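Local coordinates for allantoicase (Saccharomyces cerevisiae, PDB 1O59), which catalyses the hydrolysis of allantoate to (S)-ureidoglycolate and urea, a step in allantoin degradation that lets yeast use purines as secondary nitrogen sources, at residues A[246-251]-A[256-261]; A[14-17]-A[23-26]; A[134-139]-A[143-148]. One frame throughout, in Å; residues are numbered along the deposited sequence.

Interaction 1: residues A[246-251]-A[256-261]; sequences WETKRS and HTDWAV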
ATOM      1  N   TRP A 246       6.355  -8.522  -7.250  1.00 68.08           N
ATOM      2  CA  TRP A 246       5.283  -8.699  -8.198  1.00 68.40           C
ATOM      3  C   TRP A 246       5.646  -9.896  -9.040  1.00 69.22           C
ATOM      4  O   TRP A 246       6.730  -9.976  -9.589  1.00 70.01           O
ATOM      5  CB  TRP A 246       5.157  -7.467  -9.075  1.00 67.96           C
ATOM      6  CG  TRP A 246       4.183  -7.634 -10.206  1.00 67.91           C
ATOM      7  CD1 TRP A 246       2.893  -8.091 -10.141  1.00 66.84           C
ATOM      8  CD2 TRP A 246       4.440  -7.374 -11.579  1.00 67.17           C
ATOM      9  NE1 TRP A 246       2.330  -8.110 -11.394  1.00 65.75           N
ATOM     10  CE2 TRP A 246       3.263  -7.691 -12.297  1.00 65.98           C
ATOM     11  CE3 TRP A 246       5.555  -6.919 -12.285  1.00 66.16           C
ATOM     12  CZ2 TRP A 246       3.163  -7.533 -13.658  1.00 66.89           C
ATOM     13  CZ3 TRP A 246       5.453  -6.756 -13.638  1.00 66.42           C
ATOM     14  CH2 TRP A 246       4.268  -7.051 -14.315  1.00 66.74           C
ATOM     15  N   GLU A 247       4.747 -10.859  -9.090  1.00 70.01           N
ATOM     16  CA  GLU A 247       4.996 -12.074  -9.824  1.00 70.26           C
ATOM     17  C   GLU A 247       3.739 -12.521 -10.535  1.00 69.11           C
ATOM     18  O   GLU A 247       2.622 -12.437  -9.992  1.00 68.88           O
ATOM     19  CB  GLU A 247       5.453 -13.181  -8.896  1.00 70.71           C
ATOM     20  CG  GLU A 247       6.026 -14.368  -9.648  1.00 74.53           C
ATOM     21  CD  GLU A 247       5.467 -15.704  -9.187  1.00 79.13           C
ATOM     22  OE1 GLU A 247       4.236 -15.972  -9.364  1.00 80.52           O
ATOM     23  OE2 GLU A 247       6.277 -16.475  -8.633  1.00 81.18           O
ATOM     24  N   THR A 248       3.941 -12.999 -11.753  1.00 68.01           N
ATOM     25  CA  THR A 248       2.859 -13.482 -12.577  1.00 67.30           C
ATOM     26  C   THR A 248       3.022 -14.963 -12.835  1.00 67.01           C
ATOM     27  O   THR A 248       4.070 -15.524 -12.604  1.00 66.27           O
ATOM     28  CB  THR A 248       2.813 -12.690 -13.882  1.00 66.90           C
ATOM     29  OG1 THR A 248       4.031 -12.898 -14.612  1.00 65.22           O
ATOM     30  CG2 THR A 248       2.764 -11.187 -13.586  1.00 64.33           C
ATOM     31  N   LYS A 249       1.941 -15.563 -13.303  1.00 67.27           N
ATOM     32  CA  LYS A 249       1.863 -16.973 -13.608  1.00 68.13           C
ATOM     33  C   LYS A 249       2.772 -17.362 -14.757  1.00 66.83           C
ATOM     34  O   LYS A 249       3.108 -16.532 -15.617  1.00 66.37           O
ATOM     35  CB  LYS A 249       0.425 -17.332 -14.004  1.00 68.10           C
ATOM     36  CG  LYS A 249      -0.534 -17.420 -12.828  1.00 71.41           C
ATOM     37  CD  LYS A 249      -2.003 -16.967 -13.175  1.00 72.58           C
ATOM     38  CE  LYS A 249      -2.581 -15.922 -12.098  1.00 76.66           C
ATOM     39  NZ  LYS A 249      -3.984 -15.381 -12.416  1.00 75.87           N
ATOM     40  N   ARG A 250       3.149 -18.645 -14.769  1.00 65.71           N
ATOM     41  CA  ARG A 250       3.777 -19.245 -15.936  1.00 64.07           C
ATOM     42  C   ARG A 250       2.733 -19.270 -17.083  1.00 63.61           C
ATOM     43  O   ARG A 250       1.700 -19.927 -16.977  1.00 62.61           O
ATOM     44  CB  ARG A 250       4.290 -20.637 -15.587  1.00 63.86           C
ATOM     45  CG  ARG A 250       5.468 -21.097 -16.404  1.00 62.97           C
ATOM     46  CD  ARG A 250       5.854 -22.531 -16.111  1.00 63.35           C
ATOM     47  NE  ARG A 250       6.500 -22.661 -14.804  1.00 62.21           N
ATOM     48  CZ  ARG A 250       7.688 -23.234 -14.574  1.00 62.41           C
ATOM     49  NH1 ARG A 250       8.415 -23.783 -15.548  1.00 60.44           N
ATOM     50  NH2 ARG A 250       8.152 -23.278 -13.331  1.00 64.44           N
ATOM     51  N   SER A 251       3.015 -18.495 -18.139  1.00 63.48           N
ATOM     52  CA  SER A 251       2.210 -18.408 -19.354  1.00 63.35           C
ATOM     53  C   SER A 251       2.760 -19.276 -20.492  1.00 63.35           C
ATOM     54  O   SER A 251       3.922 -19.649 -20.488  1.00 63.02           O
ATOM     55  CB  SER A 251       2.200 -16.974 -19.846  1.00 63.51           C
ATOM     56  OG  SER A 251       3.390 -16.686 -20.571  1.00 63.26           O
ATOM     57  N   HIS A 256       3.203 -13.834 -25.433  1.00 64.26           N
ATOM     58  CA  HIS A 256       2.686 -13.382 -24.153  1.00 64.18           C
ATOM     59  C   HIS A 256       3.656 -12.398 -23.475  1.00 64.81           C
ATOM     60  O   HIS A 256       4.886 -12.585 -23.504  1.00 63.29           O
ATOM     61  CB  HIS A 256       2.425 -14.565 -23.209  1.00 63.54           C
ATOM     62  CG  HIS A 256       1.783 -14.164 -21.922  1.00 62.68           C
ATOM     63  ND1 HIS A 256       0.418 -14.171 -21.734  1.00 62.69           N
ATOM     64  CD2 HIS A 256       2.321 -13.716 -20.764  1.00 63.70           C
ATOM     65  CE1 HIS A 256       0.144 -13.745 -20.512  1.00 65.19           C
ATOM     66  NE2 HIS A 256       1.283 -13.459 -19.902  1.00 65.34           N
ATOM     67  N   THR A 257       3.073 -11.340 -22.904  1.00 65.36           N
ATOM     68  CA  THR A 257       3.768 -10.521 -21.924  1.00 66.14           C
ATOM     69  C   THR A 257       2.894 -10.214 -20.722  1.00 66.36           C
ATOM     70  O   THR A 257       1.678 -10.360 -20.734  1.00 66.43           O
ATOM     71  CB  THR A 257       4.202  -9.172 -22.513  1.00 66.23           C
ATOM     72  OG1 THR A 257       3.045  -8.408 -22.863  1.00 67.43           O
ATOM     73  CG2 THR A 257       4.964  -9.338 -23.813  1.00 66.65           C
ATOM     74  N   ASP A 258       3.562  -9.761 -19.676  1.00 66.80           N
ATOM     75  CA  ASP A 258       2.901  -9.187 -18.531  1.00 66.60           C
ATOM     76  C   ASP A 258       3.387  -7.744 -18.394  1.00 66.09           C
ATOM     77  O   ASP A 258       4.436  -7.362 -18.928  1.00 66.24           O
ATOM     78  CB  ASP A 258       3.162 -10.052 -17.288  1.00 66.28           C
ATOM     79  CG  ASP A 258       2.208 -11.248 -17.219  1.00 67.36           C
ATOM     80  OD1 ASP A 258       0.962 -11.015 -17.357  1.00 66.43           O
ATOM     81  OD2 ASP A 258       2.604 -12.440 -17.070  1.00 64.57           O
ATOM     82  N   TRP A 259       2.594  -6.932 -17.724  1.00 65.35           N
ATOM     83  CA  TRP A 259       2.916  -5.537 -17.619  1.00 65.35           C
ATOM     84  C   TRP A 259       2.267  -4.888 -16.422  1.00 65.35           C
ATOM     85  O   TRP A 259       1.265  -5.371 -15.877  1.00 65.78           O
ATOM     86  CB  TRP A 259       2.527  -4.795 -18.900  1.00 64.67           C
ATOM     87  CG  TRP A 259       1.126  -5.070 -19.369  1.00 64.75           C
ATOM     88  CD1 TRP A 259       0.725  -5.960 -20.354  1.00 64.39           C
ATOM     89  CD2 TRP A 259      -0.067  -4.420 -18.914  1.00 64.85           C
ATOM     90  NE1 TRP A 259      -0.641  -5.889 -20.532  1.00 63.51           N
ATOM     91  CE2 TRP A 259      -1.158  -4.963 -19.664  1.00 64.26           C
ATOM     92  CE3 TRP A 259      -0.335  -3.438 -17.940  1.00 63.88           C
ATOM     93  CZ2 TRP A 259      -2.476  -4.581 -19.446  1.00 63.48           C
ATOM     94  CZ3 TRP A 259      -1.630  -3.048 -17.738  1.00 64.04           C
ATOM     95  CH2 TRP A 259      -2.698  -3.620 -18.495  1.00 64.27           C
ATOM     96  N   ALA A 260       2.841  -3.752 -16.072  1.00 65.64           N
ATOM     97  CA  ALA A 260       2.422  -2.972 -14.941  1.00 65.84           C
ATOM     98  C   ALA A 260       2.584  -1.519 -15.318  1.00 65.65           C
ATOM     99  O   ALA A 260       3.647  -1.122 -15.770  1.00 65.64           O
ATOM    100  CB  ALA A 260       3.290  -3.314 -13.732  1.00 66.18           C
ATOM    101  N   VAL A 261       1.513  -0.742 -15.162  1.00 65.98           N
ATOM    102  CA  VAL A 261       1.561   0.709 -15.350  1.00 65.56           C
ATOM    103  C   VAL A 261       1.704   1.440 -14.018  1.00 65.95           C
ATOM    104  O   VAL A 261       0.950   1.216 -13.066  1.00 63.61           O
ATOM    105  CB  VAL A 261       0.330   1.260 -16.060  1.00 65.20           C
ATOM    106  CG1 VAL A 261       0.423   2.774 -16.167  1.00 65.51           C
ATOM    107  CG2 VAL A 261       0.191   0.661 -17.453  1.00 65.59           C
TER
HETATM  108  O   HOH W   1       1.089 -14.699 -16.601  1.00 44.76           O

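Interaction 2: residues A[14-17]-A[23-26]; sequences KFFS and EFKS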
ATOM      1  N   LYS A  14     -19.053   5.521   2.921  1.00 75.69           N
ATOM      2  CA  LYS A  14     -19.631   4.680   1.859  1.00 75.04           C
ATOM      3  C   LYS A  14     -18.913   3.348   1.842  1.00 73.21           C
ATOM      4  O   LYS A  14     -17.685   3.308   1.827  1.00 73.06           O
ATOM      5  CB  LYS A  14     -19.501   5.320   0.467  1.00 74.87           C
ATOM      6  CG  LYS A  14     -20.033   6.748   0.317  1.00 75.12           C
ATOM      7  CD  LYS A  14     -19.431   7.444  -0.924  1.00 75.17           C
ATOM      8  N   PHE A  15     -19.681   2.262   1.828  1.00 71.64           N
ATOM      9  CA  PHE A  15     -19.136   0.912   1.933  1.00 70.47           C
ATOM     10  C   PHE A  15     -19.335   0.097   0.656  1.00 69.46           C
ATOM     11  O   PHE A  15     -20.352   0.196  -0.019  1.00 69.44           O
ATOM     12  CB  PHE A  15     -19.748   0.179   3.136  1.00 70.40           C
ATOM     13  CG  PHE A  15     -19.452   0.843   4.448  1.00 70.39           C
ATOM     14  CD1 PHE A  15     -20.294   1.827   4.948  1.00 70.96           C
ATOM     15  CD2 PHE A  15     -18.325   0.509   5.168  1.00 70.62           C
ATOM     16  CE1 PHE A  15     -20.005   2.469   6.140  1.00 70.43           C
ATOM     17  CE2 PHE A  15     -18.035   1.139   6.365  1.00 70.66           C
ATOM     18  CZ  PHE A  15     -18.873   2.127   6.843  1.00 70.74           C
ATOM     19  N   PHE A  16     -18.349  -0.724   0.347  1.00 68.42           N
ATOM     20  CA  PHE A  16     -18.384  -1.545  -0.833  1.00 67.92           C
ATOM     21  C   PHE A  16     -18.444  -3.038  -0.524  1.00 67.78           C
ATOM     22  O   PHE A  16     -17.636  -3.553   0.238  1.00 67.21           O
ATOM     23  CB  PHE A  16     -17.145  -1.284  -1.670  1.00 67.73           C
ATOM     24  CG  PHE A  16     -17.191  -0.012  -2.417  1.00 67.31           C
ATOM     25  CD1 PHE A  16     -16.966   1.185  -1.769  1.00 67.62           C
ATOM     26  CD2 PHE A  16     -17.436  -0.007  -3.776  1.00 66.81           C
ATOM     27  CE1 PHE A  16     -16.982   2.375  -2.455  1.00 67.89           C
ATOM     28  CE2 PHE A  16     -17.462   1.176  -4.473  1.00 67.76           C
ATOM     29  CZ  PHE A  16     -17.238   2.376  -3.811  1.00 67.84           C
ATOM     30  N   SER A  17     -19.399  -3.717  -1.162  1.00 68.10           N
ATOM     31  CA  SER A  17     -19.462  -5.169  -1.168  1.00 68.09           C
ATOM     32  C   SER A  17     -18.181  -5.739  -1.756  1.00 67.86           C
ATOM     33  O   SER A  17     -17.487  -5.097  -2.542  1.00 67.96           O
ATOM     34  CB  SER A  17     -20.651  -5.677  -1.986  1.00 68.17           C
ATOM     35  OG  SER A  17     -21.756  -4.779  -1.913  1.00 70.11           O
ATOM     36  N   GLU A  23     -14.510  -1.850  -8.297  1.00 56.59           N
ATOM     37  CA  GLU A  23     -14.992  -0.470  -8.255  1.00 56.26           C
ATOM     38  C   GLU A  23     -14.423   0.309  -7.063  1.00 56.06           C
ATOM     39  O   GLU A  23     -14.066   1.457  -7.191  1.00 56.59           O
ATOM     40  CB  GLU A  23     -16.507  -0.459  -8.243  1.00 55.77           C
ATOM     41  CG  GLU A  23     -17.102  -0.915  -9.570  1.00 56.18           C
ATOM     42  CD  GLU A  23     -17.167  -2.428  -9.754  1.00 55.69           C
ATOM     43  OE1 GLU A  23     -17.412  -2.890 -10.890  1.00 57.05           O
ATOM     44  OE2 GLU A  23     -16.995  -3.162  -8.778  1.00 54.58           O
ATOM     45  N   PHE A  24     -14.306  -0.331  -5.916  1.00 55.98           N
ATOM     46  CA  PHE A  24     -13.584   0.248  -4.782  1.00 55.90           C
ATOM     47  C   PHE A  24     -12.144   0.649  -5.182  1.00 56.83           C
ATOM     48  O   PHE A  24     -11.705   1.786  -4.959  1.00 56.02           O
ATOM     49  CB  PHE A  24     -13.596  -0.763  -3.638  1.00 54.53           C
ATOM     50  CG  PHE A  24     -12.845  -0.326  -2.410  1.00 53.83           C
ATOM     51  CD1 PHE A  24     -13.348   0.671  -1.594  1.00 52.90           C
ATOM     52  CD2 PHE A  24     -11.655  -0.944  -2.051  1.00 52.65           C
ATOM     53  CE1 PHE A  24     -12.679   1.076  -0.470  1.00 51.67           C
ATOM     54  CE2 PHE A  24     -10.967  -0.546  -0.913  1.00 52.95           C
ATOM     55  CZ  PHE A  24     -11.481   0.468  -0.121  1.00 53.17           C
ATOM     56  N   LYS A  25     -11.428  -0.282  -5.798  1.00 58.50           N
ATOM     57  CA  LYS A  25     -10.041  -0.041  -6.222  1.00 60.51           C
ATOM     58  C   LYS A  25      -9.939   1.082  -7.251  1.00 60.28           C
ATOM     59  O   LYS A  25      -8.979   1.864  -7.247  1.00 60.70           O
ATOM     60  CB  LYS A  25      -9.417  -1.327  -6.778  1.00 60.99           C
ATOM     61  CG  LYS A  25      -9.022  -2.359  -5.693  1.00 62.62           C
ATOM     62  CD  LYS A  25      -8.983  -3.795  -6.280  1.00 63.43           C
ATOM     63  CE  LYS A  25      -7.931  -4.724  -5.575  1.00 66.07           C
ATOM     64  NZ  LYS A  25      -8.003  -6.171  -6.097  1.00 66.53           N
ATOM     65  N   SER A  26     -10.936   1.155  -8.125  1.00 60.11           N
ATOM     66  CA  SER A  26     -11.074   2.263  -9.049  1.00 60.23           C
ATOM     67  C   SER A  26     -11.008   3.620  -8.360  1.00 59.34           C
ATOM     68  O   SER A  26     -10.358   4.560  -8.841  1.00 59.83           O
ATOM     69  CB  SER A  26     -12.424   2.185  -9.753  1.00 60.61           C
ATOM     70  OG  SER A  26     -12.297   1.569 -11.007  1.00 64.18           O
TER

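Interaction 3: residues A[134-139]-A[143-148]; sequences GEEGNI and DSRWVE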
ATOM      1  N   GLY A 134       8.145  16.920  14.312  1.00 76.85           N
ATOM      2  CA  GLY A 134       9.355  16.321  14.901  1.00 77.30           C
ATOM      3  C   GLY A 134       9.068  14.916  15.396  1.00 78.42           C
ATOM      4  O   GLY A 134       8.091  14.728  16.150  1.00 79.12           O
ATOM      5  N   GLU A 135       9.870  13.918  14.990  1.00 78.73           N
ATOM      6  CA  GLU A 135       9.865  12.635  15.732  1.00 78.72           C
ATOM      7  C   GLU A 135      10.455  12.960  17.143  1.00 78.04           C
ATOM      8  O   GLU A 135      11.621  12.660  17.492  1.00 78.31           O
ATOM      9  CB  GLU A 135      10.550  11.469  14.963  1.00 79.04           C
ATOM     10  CG  GLU A 135      10.588  10.088  15.676  1.00 80.05           C
ATOM     11  CD  GLU A 135       9.220   9.489  16.134  1.00 83.95           C
ATOM     12  OE1 GLU A 135       8.122   9.962  15.726  1.00 85.58           O
ATOM     13  OE2 GLU A 135       9.235   8.496  16.918  1.00 83.45           O
ATOM     14  N   GLU A 136       9.583  13.622  17.906  1.00 76.55           N
ATOM     15  CA  GLU A 136       9.864  14.284  19.171  1.00 75.41           C
ATOM     16  C   GLU A 136       9.570  13.353  20.351  1.00 72.77           C
ATOM     17  O   GLU A 136      10.008  13.580  21.469  1.00 71.97           O
ATOM     18  CB  GLU A 136       8.929  15.500  19.272  1.00 76.38           C
ATOM     19  CG  GLU A 136       7.467  15.111  19.599  1.00 79.00           C
ATOM     20  CD  GLU A 136       6.397  15.903  18.852  1.00 82.61           C
ATOM     21  OE1 GLU A 136       6.744  16.815  18.023  1.00 83.42           O
ATOM     22  OE2 GLU A 136       5.194  15.577  19.111  1.00 82.99           O
ATOM     23  N   GLY A 137       8.787  12.322  20.079  1.00 70.28           N
ATOM     24  CA  GLY A 137       8.491  11.297  21.056  1.00 68.77           C
ATOM     25  C   GLY A 137       7.379  10.392  20.575  1.00 66.92           C
ATOM     26  O   GLY A 137       6.812  10.597  19.512  1.00 66.51           O
ATOM     27  N   ASN A 138       7.052   9.396  21.368  1.00 65.37           N
ATOM     28  CA  ASN A 138       5.929   8.550  21.019  1.00 65.03           C
ATOM     29  C   ASN A 138       4.577   9.209  21.334  1.00 63.59           C
ATOM     30  O   ASN A 138       4.249   9.479  22.489  1.00 62.59           O
ATOM     31  CB  ASN A 138       6.089   7.156  21.637  1.00 65.31           C
ATOM     32  CG  ASN A 138       7.347   6.450  21.107  1.00 67.02           C
ATOM     33  OD1 ASN A 138       7.268   5.646  20.170  1.00 67.70           O
ATOM     34  ND2 ASN A 138       8.524   6.826  21.649  1.00 67.35           N
ATOM     35  N   ILE A 139       3.819   9.470  20.264  1.00 61.99           N
ATOM     36  CA  ILE A 139       2.487  10.088  20.345  1.00 60.97           C
ATOM     37  C   ILE A 139       1.571   9.335  21.308  1.00 59.86           C
ATOM     38  O   ILE A 139       1.570   8.084  21.342  1.00 59.02           O
ATOM     39  CB  ILE A 139       1.808  10.179  18.920  1.00 60.89           C
ATOM     40  CG1 ILE A 139       2.551  11.155  17.983  1.00 59.87           C
ATOM     41  CG2 ILE A 139       0.348  10.584  19.023  1.00 61.29           C
ATOM     42  CD1 ILE A 139       2.570  12.566  18.440  1.00 59.14           C
ATOM     43  N   ASP A 143      -3.748  13.314  22.776  1.00 56.15           N
ATOM     44  CA  ASP A 143      -3.082  14.458  22.130  1.00 55.77           C
ATOM     45  C   ASP A 143      -4.146  15.356  21.498  1.00 55.51           C
ATOM     46  O   ASP A 143      -5.073  14.881  20.834  1.00 55.72           O
ATOM     47  CB  ASP A 143      -2.142  13.875  21.072  1.00 55.76           C
ATOM     48  CG  ASP A 143      -1.241  14.878  20.430  1.00 55.68           C
ATOM     49  OD1 ASP A 143      -1.702  15.863  19.822  1.00 53.92           O
ATOM     50  OD2 ASP A 143      -0.017  14.683  20.412  1.00 59.10           O
ATOM     51  N   SER A 144      -4.021  16.651  21.699  1.00 55.00           N
ATOM     52  CA  SER A 144      -5.054  17.544  21.261  1.00 54.93           C
ATOM     53  C   SER A 144      -5.177  17.615  19.761  1.00 54.86           C
ATOM     54  O   SER A 144      -6.150  18.146  19.246  1.00 54.25           O
ATOM     55  CB  SER A 144      -4.805  18.927  21.822  1.00 55.49           C
ATOM     56  OG  SER A 144      -3.504  19.385  21.504  1.00 56.82           O
ATOM     57  N   ARG A 145      -4.200  17.074  19.044  1.00 55.44           N
ATOM     58  CA  ARG A 145      -4.186  17.199  17.588  1.00 55.85           C
ATOM     59  C   ARG A 145      -4.954  16.108  16.879  1.00 55.65           C
ATOM     60  O   ARG A 145      -5.081  16.155  15.657  1.00 56.13           O
ATOM     61  CB  ARG A 145      -2.755  17.233  17.068  1.00 55.95           C
ATOM     62  CG  ARG A 145      -1.986  18.454  17.542  1.00 57.27           C
ATOM     63  CD  ARG A 145      -0.489  18.394  17.310  1.00 57.48           C
ATOM     64  NE  ARG A 145       0.102  17.244  17.990  1.00 59.17           N
ATOM     65  CZ  ARG A 145       1.303  16.775  17.738  1.00 58.54           C
ATOM     66  NH1 ARG A 145       2.074  17.351  16.829  1.00 59.32           N
ATOM     67  NH2 ARG A 145       1.739  15.715  18.394  1.00 59.21           N
ATOM     68  N   TRP A 146      -5.459  15.127  17.625  1.00 55.21           N
ATOM     69  CA  TRP A 146      -6.324  14.106  17.032  1.00 54.89           C
ATOM     70  C   TRP A 146      -7.622  14.686  16.443  1.00 55.02           C
ATOM     71  O   TRP A 146      -8.368  15.413  17.101  1.00 54.56           O
ATOM     72  CB  TRP A 146      -6.655  12.998  18.030  1.00 54.02           C
ATOM     73  CG  TRP A 146      -5.507  12.111  18.344  1.00 53.66           C
ATOM     74  CD1 TRP A 146      -4.875  11.963  19.560  1.00 52.90           C
ATOM     75  CD2 TRP A 146      -4.825  11.243  17.433  1.00 53.56           C
ATOM     76  NE1 TRP A 146      -3.862  11.041  19.450  1.00 53.04           N
ATOM     77  CE2 TRP A 146      -3.807  10.584  18.160  1.00 53.13           C
ATOM     78  CE3 TRP A 146      -4.970  10.948  16.074  1.00 52.63           C
ATOM     79  CZ2 TRP A 146      -2.940   9.659  17.564  1.00 53.61           C
ATOM     80  CZ3 TRP A 146      -4.118  10.027  15.492  1.00 53.15           C
ATOM     81  CH2 TRP A 146      -3.113   9.396  16.234  1.00 53.23           C
ATOM     82  N   VAL A 147      -7.877  14.303  15.199  1.00 55.60           N
ATOM     83  CA  VAL A 147      -9.007  14.763  14.425  1.00 56.51           C
ATOM     84  C   VAL A 147      -9.703  13.555  13.848  1.00 56.57           C
ATOM     85  O   VAL A 147      -9.088  12.776  13.147  1.00 56.46           O
ATOM     86  CB  VAL A 147      -8.532  15.646  13.242  1.00 56.53           C
ATOM     87  CG1 VAL A 147      -9.672  15.989  12.312  1.00 57.25           C
ATOM     88  CG2 VAL A 147      -7.933  16.932  13.756  1.00 58.35           C
ATOM     89  N   GLU A 148     -10.993  13.416  14.114  1.00 57.24           N
ATOM     90  CA  GLU A 148     -11.777  12.335  13.510  1.00 57.83           C
ATOM     91  C   GLU A 148     -11.931  12.477  11.986  1.00 57.99           C
ATOM     92  O   GLU A 148     -12.326  13.508  11.458  1.00 57.97           O
ATOM     93  CB  GLU A 148     -13.161  12.254  14.148  1.00 57.62           C
ATOM     94  CG  GLU A 148     -13.939  11.046  13.682  1.00 58.50           C
ATOM     95  CD  GLU A 148     -15.366  11.064  14.175  1.00 58.07           C
ATOM     96  OE1 GLU A 148     -15.625  10.382  15.175  1.00 57.31           O
ATOM     97  OE2 GLU A 148     -16.220  11.737  13.547  1.00 58.53           O
TER

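Interaction 1: residues A[246-251]-A[256-261]
D258 OD2 gathers the polar side of this contact. T248 OG1 lies 2.9 Å from D258 OD2, the two side chains meeting from opposite directions; T248 OG1 is also hydrogen-bonded to the backbone N of G345. A water 2.8 Å from D258 OD2 donates to it and also to the carbonyl O of K249. H256 NE2 adds a weak, long bond of 3.3 Å to D258 OD2, which sits at the edge of the imidazole, in its plane. With H256 CG anti to the backbone N (chi1 -175°), the imidazole comes to lie under S251 CB, which sits over the centre of the ring, 3.5 Å from its centroid, in a CH-pi contact. A leucine in place of H256 would probably cost D258 OD2 one of its donors and S251 CB the flat face it rests on. Farther along, the W246 indole presents one face to A260 CB, 4.1 Å from the centroid of its six-membered ring, while T248 CG2 of its own segment lies over the opposite face near the rim. W246 CH2 lies 3.6 Å from W259 C. D258 OD1 is bonded to S223 OG, and S251 OG to D344. Strand 246-247 pairs with 346-354, whereas strand 258-263 runs between 218-222 and 336-342, so the contact joins the two sheets of this repeat.

Interaction 2: residues A[14-17]-A[23-26]
Here the N-terminal strand 14-16 meets helix 21-31, the first two secondary-structure elements of the chain, and two phenylalanines make the join. F24 lays its CB over one face of the F16 ring, 4.1 Å from the ring centroid and 23° off the normal, a CH-pi contact. Beyond it the two rings touch at their near corners, F16 CD1 to F24 CD1 at 3.7 Å. The ring planes are inclined at 58°, with centroids 5.5 Å apart. F16 CD1 comes to the edge of the F24 ring, close to its plane. The torsions fit this division of labour: F24 has CG anti to its backbone N (chi1 178°), which carries the ring past F16 and leaves CB as the atom over the F16 face. F16 also reaches the helix backbone, its CE2 lying 3.8 Å from the backbone N of F24. E23 adds a marginal touch, its CB 4.2 Å from F16 CE2. No hydrogen bond crosses between the segments; the join is apolar. Both phenylalanines also rest on strand 160-164, F16 on V164 and F24 on L162 and V164, while the backbone of F16 pairs with L162. The result is a strand-to-helix connection in which the helix packs against the same antiparallel sheet that the preceding strand borders, with F16 and F24 at the join.

Interaction 3: residues A[134-139]-A[143-148]
I139 supplies the close-packed part of this contact, placing its two branches on different partners. With I139 CG1 beside the backbone N (chi1 -67°), CG2 is anti to it and reaches W146 CZ2 at 3.7 Å, while I139 CD1 lies against R145 NH2 and, at 3.9 Å, D143 OD2. I139 is buried and rests also on H176 of strand 176-182, as does W146, whose NE1 is bonded to the carbonyl O of V140. The outer side is looser. E136, an exposed residue, meets R145 through one long salt bridge, OE2 to NH2 at 3.5 Å, with the carboxylate and guanidinium planes 24° apart. Against this, D143 holds the guanidinium side-on: R145 NE bonds to the syn lone pair of D143 OD1 and R145 NH2 to D143 OD2, both at 2.9 Å and nearly straight. Both oxygens lie almost in the guanidinium plane, which fixes its rotation. The anti lone pair of D143 OD1 takes the backbone N of R145, 2.9 Å away, closing an Asx turn over the type I turn from D143 to W146. R145 NH1 has a further carboxylate partner in D132. One arginine is thus shared among three acids, and its charge probably offsets the repulsion among E136, D132 and D143; the long reach to E136 suggests that the link between the segments depends more on I139.

Interactions 1 and 3 lie in different allantoicase repeats, on opposite sides of the chain's centre, with centres about 42 Å apart and nearest atoms about 30 Å apart. Interaction 2 comes first along the chain: its centre is about 25 Å from that of interaction 1 and about 30 Å from that of interaction 3, and its nearest atoms stay about 12 Å from either. None touches another. Strand 14-16 of interaction 2 pairs with strand 160-164 in one sheet, whereas interaction 3 leads into strand 147-154, an outermost strand of another. No active-site residue is identified among these segments, and the contacts are best read as parts of the fold.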